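Local coordinates for fatty acid-binding protein TM_1468 (Thermotoga maritima, PDB 1VPV) that binds long-chain fatty acids such as palmitate and may take part in lipid transport or fatty acid metabolism, at residues I59-F62 / Y63-R67; G151-I154 / E155-L158. All coordinates share one frame; numbering follows the deposited sequence.

Contact 1: residues I59-F62 / Y63-R67; sequences IMNF and YKRIR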
loop_
_atom_site.group_PDB
_atom_site.type_symbol
_atom_site.label_atom_id
_atom_site.label_comp_id
_atom_site.label_asym_id
_atom_site.label_seq_id
_atom_site.Cartn_x
_atom_site.Cartn_y
_atom_site.Cartn_z
ATOM N N ILE A 59 15.373 2.171 -2.809
ATOM C CA ILE A 59 14.495 1.083 -3.129
ATOM C C ILE A 59 15.128 0.157 -4.172
ATOM O O ILE A 59 15.060 -1.076 -4.038
ATOM C CB ILE A 59 13.086 1.576 -3.512
ATOM C CG1 ILE A 59 12.336 1.915 -2.228
ATOM C CG2 ILE A 59 12.324 0.505 -4.245
ATOM C CD1 ILE A 59 11.090 2.758 -2.454
HETATM N N MSE A 60 15.752 0.736 -5.183
HETATM C CA MSE A 60 16.514 -0.033 -6.167
HETATM C C MSE A 60 17.697 -0.861 -5.639
HETATM O O MSE A 60 17.934 -1.987 -6.097
HETATM C CB MSE A 60 17.093 0.936 -7.145
HETATM C CG MSE A 60 16.070 1.493 -8.057
HETATM SE SE MSE A 60 16.577 0.875 -9.803
HETATM C CE MSE A 60 18.097 2.135 -10.113
ATOM N N ASN A 61 18.481 -0.264 -4.746
ATOM C CA ASN A 61 19.581 -0.954 -4.084
ATOM C C ASN A 61 19.080 -2.179 -3.307
ATOM O O ASN A 61 19.680 -3.270 -3.364
ATOM C CB ASN A 61 20.283 0.005 -3.130
ATOM C CG ASN A 61 21.521 -0.589 -2.516
ATOM O OD1 ASN A 61 21.525 -0.970 -1.345
ATOM N ND2 ASN A 61 22.583 -0.677 -3.301
ATOM N N PHE A 62 17.977 -1.989 -2.594
ATOM C CA PHE A 62 17.386 -3.032 -1.824
ATOM C C PHE A 62 16.955 -4.190 -2.724
ATOM O O PHE A 62 17.097 -5.354 -2.381
ATOM C CB PHE A 62 16.167 -2.495 -1.076
ATOM C CG PHE A 62 15.524 -3.522 -0.200
ATOM C CD1 PHE A 62 16.057 -3.784 1.074
ATOM C CD2 PHE A 62 14.433 -4.263 -0.653
ATOM C CE1 PHE A 62 15.504 -4.753 1.889
ATOM C CE2 PHE A 62 13.874 -5.214 0.150
ATOM C CZ PHE A 62 14.424 -5.487 1.432
ATOM N N TYR A 63 16.375 -3.854 -3.865
ATOM C CA TYR A 63 15.950 -4.858 -4.812
ATOM C C TYR A 63 17.146 -5.716 -5.202
ATOM O O TYR A 63 17.038 -6.916 -5.345
ATOM C CB TYR A 63 15.347 -4.215 -6.087
ATOM C CG TYR A 63 13.920 -3.679 -5.991
ATOM C CD1 TYR A 63 13.012 -4.149 -5.037
ATOM C CD2 TYR A 63 13.463 -2.733 -6.910
ATOM C CE1 TYR A 63 11.700 -3.663 -4.991
ATOM C CE2 TYR A 63 12.155 -2.266 -6.877
ATOM C CZ TYR A 63 11.282 -2.730 -5.922
ATOM O OH TYR A 63 9.979 -2.233 -5.891
ATOM N N LYS A 64 18.283 -5.082 -5.393
ATOM C CA LYS A 64 19.432 -5.787 -5.838
ATOM C C LYS A 64 19.906 -6.718 -4.715
ATOM O O LYS A 64 20.138 -7.901 -4.967
ATOM C CB LYS A 64 20.501 -4.782 -6.266
ATOM C CG LYS A 64 21.713 -5.383 -6.895
ATOM C CD LYS A 64 22.869 -4.384 -6.949
ATOM C CE LYS A 64 23.643 -4.326 -5.628
ATOM N NZ LYS A 64 24.799 -5.284 -5.569
ATOM N N ARG A 65 20.000 -6.188 -3.488
ATOM C CA ARG A 65 20.447 -6.945 -2.326
ATOM C C ARG A 65 19.498 -8.076 -1.927
ATOM O O ARG A 65 19.969 -9.131 -1.569
ATOM C CB ARG A 65 20.741 -6.032 -1.136
ATOM C CG ARG A 65 22.084 -5.217 -1.300
ATOM C CD ARG A 65 22.384 -4.216 -0.161
ATOM N NE ARG A 65 21.314 -3.220 -0.055
ATOM C CZ ARG A 65 20.403 -3.176 0.920
ATOM N NH1 ARG A 65 20.389 -4.075 1.902
ATOM N NH2 ARG A 65 19.470 -2.237 0.899
ATOM N N ILE A 66 18.180 -7.913 -2.044
ATOM C CA ILE A 66 17.278 -8.997 -1.683
ATOM C C ILE A 66 17.229 -10.105 -2.757
ATOM O O ILE A 66 17.148 -11.269 -2.407
ATOM C CB ILE A 66 15.854 -8.534 -1.250
ATOM C CG1 ILE A 66 15.079 -9.699 -0.615
ATOM C CG2 ILE A 66 15.045 -7.989 -2.409
ATOM C CD1 ILE A 66 13.931 -9.250 0.255
ATOM N N ARG A 67 17.313 -9.772 -4.036
ATOM C CA ARG A 67 17.467 -10.816 -5.068
ATOM C C ARG A 67 18.721 -11.680 -4.837
ATOM O O ARG A 67 18.723 -12.868 -5.102
ATOM C CB ARG A 67 17.530 -10.173 -6.464
ATOM C CG ARG A 67 16.177 -9.613 -6.944
ATOM C CD ARG A 67 16.206 -9.213 -8.427
ATOM N NE ARG A 67 14.870 -8.832 -8.909
ATOM C CZ ARG A 67 13.952 -9.677 -9.374
ATOM N NH1 ARG A 67 14.169 -10.976 -9.400
ATOM N NH2 ARG A 67 12.768 -9.224 -9.773
#

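Contact 2: residues G151-I154 / E155-L158; sequences GATI and EEVL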
loop_
_atom_site.group_PDB
_atom_site.type_symbol
_atom_site.label_atom_id
_atom_site.label_comp_id
_atom_site.label_asym_id
_atom_site.label_seq_id
_atom_site.Cartn_x
_atom_site.Cartn_y
_atom_site.Cartn_z
ATOM N N GLY A 151 -12.120 22.574 0.434
ATOM C CA GLY A 151 -12.676 23.207 1.606
ATOM C C GLY A 151 -13.315 22.328 2.659
ATOM O O GLY A 151 -13.819 22.856 3.639
ATOM N N ALA A 152 -13.287 21.003 2.501
ATOM C CA ALA A 152 -13.932 20.108 3.484
ATOM C C ALA A 152 -13.245 20.086 4.851
ATOM O O ALA A 152 -12.009 20.276 4.973
ATOM C CB ALA A 152 -14.017 18.691 2.952
ATOM N N THR A 153 -14.051 19.792 5.867
ATOM C CA THR A 153 -13.559 19.564 7.210
ATOM C C THR A 153 -13.014 18.164 7.352
ATOM O O THR A 153 -13.332 17.241 6.577
ATOM C CB THR A 153 -14.648 19.700 8.285
ATOM O OG1 THR A 153 -15.502 18.551 8.253
ATOM C CG2 THR A 153 -15.482 20.981 8.085
ATOM N N ILE A 154 -12.192 18.025 8.380
ATOM C CA ILE A 154 -11.573 16.769 8.729
ATOM C C ILE A 154 -12.655 15.768 8.978
ATOM O O ILE A 154 -12.564 14.626 8.519
ATOM C CB ILE A 154 -10.784 16.897 10.030
ATOM C CG1 ILE A 154 -9.563 17.778 9.821
ATOM C CG2 ILE A 154 -10.334 15.534 10.493
ATOM C CD1 ILE A 154 -8.461 17.106 9.010
ATOM N N GLU A 155 -13.664 16.213 9.727
ATOM C CA GLU A 155 -14.837 15.419 10.056
ATOM C C GLU A 155 -15.495 14.923 8.757
ATOM O O GLU A 155 -15.841 13.747 8.626
ATOM C CB GLU A 155 -15.814 16.263 10.895
ATOM C CG GLU A 155 -15.187 16.910 12.195
ATOM C CD GLU A 155 -14.981 18.454 12.146
ATOM O OE1 GLU A 155 -15.881 19.231 12.559
ATOM O OE2 GLU A 155 -13.896 18.888 11.740
ATOM N N GLU A 156 -15.641 15.817 7.784
ATOM C CA GLU A 156 -16.215 15.443 6.495
ATOM C C GLU A 156 -15.315 14.451 5.779
ATOM O O GLU A 156 -15.796 13.476 5.242
ATOM C CB GLU A 156 -16.518 16.684 5.635
ATOM C CG GLU A 156 -17.704 17.517 6.216
ATOM C CD GLU A 156 -17.916 18.910 5.584
ATOM O OE1 GLU A 156 -16.943 19.562 5.146
ATOM O OE2 GLU A 156 -19.090 19.372 5.562
ATOM N N VAL A 157 -14.002 14.639 5.829
ATOM C CA VAL A 157 -13.108 13.684 5.173
ATOM C C VAL A 157 -13.222 12.280 5.797
ATOM O O VAL A 157 -13.390 11.277 5.097
ATOM C CB VAL A 157 -11.666 14.164 5.206
ATOM C CG1 VAL A 157 -10.738 13.094 4.664
ATOM C CG2 VAL A 157 -11.534 15.421 4.387
ATOM N N LEU A 158 -13.155 12.219 7.124
ATOM C CA LEU A 158 -13.179 10.931 7.810
ATOM C C LEU A 158 -14.475 10.175 7.554
ATOM O O LEU A 158 -14.439 8.979 7.262
ATOM C CB LEU A 158 -12.922 11.121 9.294
ATOM C CG LEU A 158 -11.483 11.594 9.548
ATOM C CD1 LEU A 158 -11.370 12.164 10.940
ATOM C CD2 LEU A 158 -10.446 10.469 9.357
#

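Contact 1: residues I59-F62 / Y63-R67
Asn61 and Arg65, Phe62 and Ile66, and Ile59 and Tyr63 meet as i to i+4 pairs within helix 56-68, each one turn apart. Evidence for the helix itself is the unbroken run of backbone bonds from Tyr63 N to Ile59 O through Ile66 N to Phe62 O. On one side, Ile59 and Tyr63 lie alongside each other; Ile59 CG2 sits over the tyrosine ring 4.1 Å from its centroid, 25° off the normal, a CH-pi contact. Ile59 O also lies over a ring face, near the rim. Phe62, its CG anti to the backbone N (chi1 -178°), runs obliquely across Ile66 and brings CE2 within 4.0 Å of Ile66 CG2. This ring also packs on Lys278, Thr281 and Thr282 of helix 278-284. Arg65 NH2 approaches the edge of the same ring, 3.8 Å from Phe62 CD1, with guanidinium and ring planes 76° apart. The chain of Arg65 runs back toward the helix start, and the bend at chi3 swings its guanidinium in toward Phe62 and Asn61, while NH1 forms a salt bridge with Glu50. Arg65 NE donates to Asn61 OD1 at 2.6 Å from above the amide plane, and Arg65 NH2 adds a weak bond to the same oxygen at 3.3 Å.

Contact 2: residues G151-I154 / E155-L158
Thr153 and Glu156 grip each other in a capping box, the reciprocal N-cap motif that opens helix 154-166. The preceding helix, 138-149, ends in a Schellman motif with Gly151 at its C-prime position, where phi is positive; two helices are thus joined by a very short turn. Glu156 can be followed outward. Its CB lies 3.4 Å from Thr153 O, beside the start of the helix. CG, placed anti to the carbonyl carbon, passes 3.2 Å from Thr153 OG1. Beyond it the chain is extended and runs back past the helix start, bringing CD to 3.6 Å from Thr153 OG1. At the tip, OE1 accepts from Thr153 N at 3.0 Å. The N-H...O angle of 174° makes this bond almost straight. Even so, the donor arrives on the anti side of the carboxylate and 23° out of its plane. OE1 also rests against CA and CB of Ala152.

The return bond runs from Glu156 N to Thr153 OG1, 2.8 Å long, and a chi1 of 75° sets that hydroxyl between the threonine's own N and carbonyl carbon, facing the first turn. Further along, Ile154 and Leu158 point the same way side by side, with CG2 of Ile154 3.6 Å from CD1 of Leu158. Both reach Tyr126 of strand 125-129, while Val157 turns to Ala144, Met147 and Leu148 of helix 138-149; the helix start is therefore packed against both the sheet and the preceding helix.

Chemically, the box supplies side-chain acceptors for two backbone N-H groups at the helix start, those of Thr153 and Glu156. A carboxylate here would also be expected to interact favourably with the helix dipole, which probably favours the ionised form of Glu156.

Contacts 1 and 2 are separate local arrangements on opposite sides of the chain's centre: their centres are 39 Å apart and their nearest atoms about 25 Å apart. Contact 1 lies in the neighbourhood of the lipid site. Its Phe62 side chain lies about 7 Å from that of Thr75, a palmitate-binding residue, and its Tyr63 side chain about 11 Å from the bound palmitic acid, distances that place it near the site without direct contact between Tyr63 and the ligand. Residues 151-158 lie away from the annotated sites. The two also differ in kind: contact 1 falls within a helix, whereas contact 2 covers the junction between two helices.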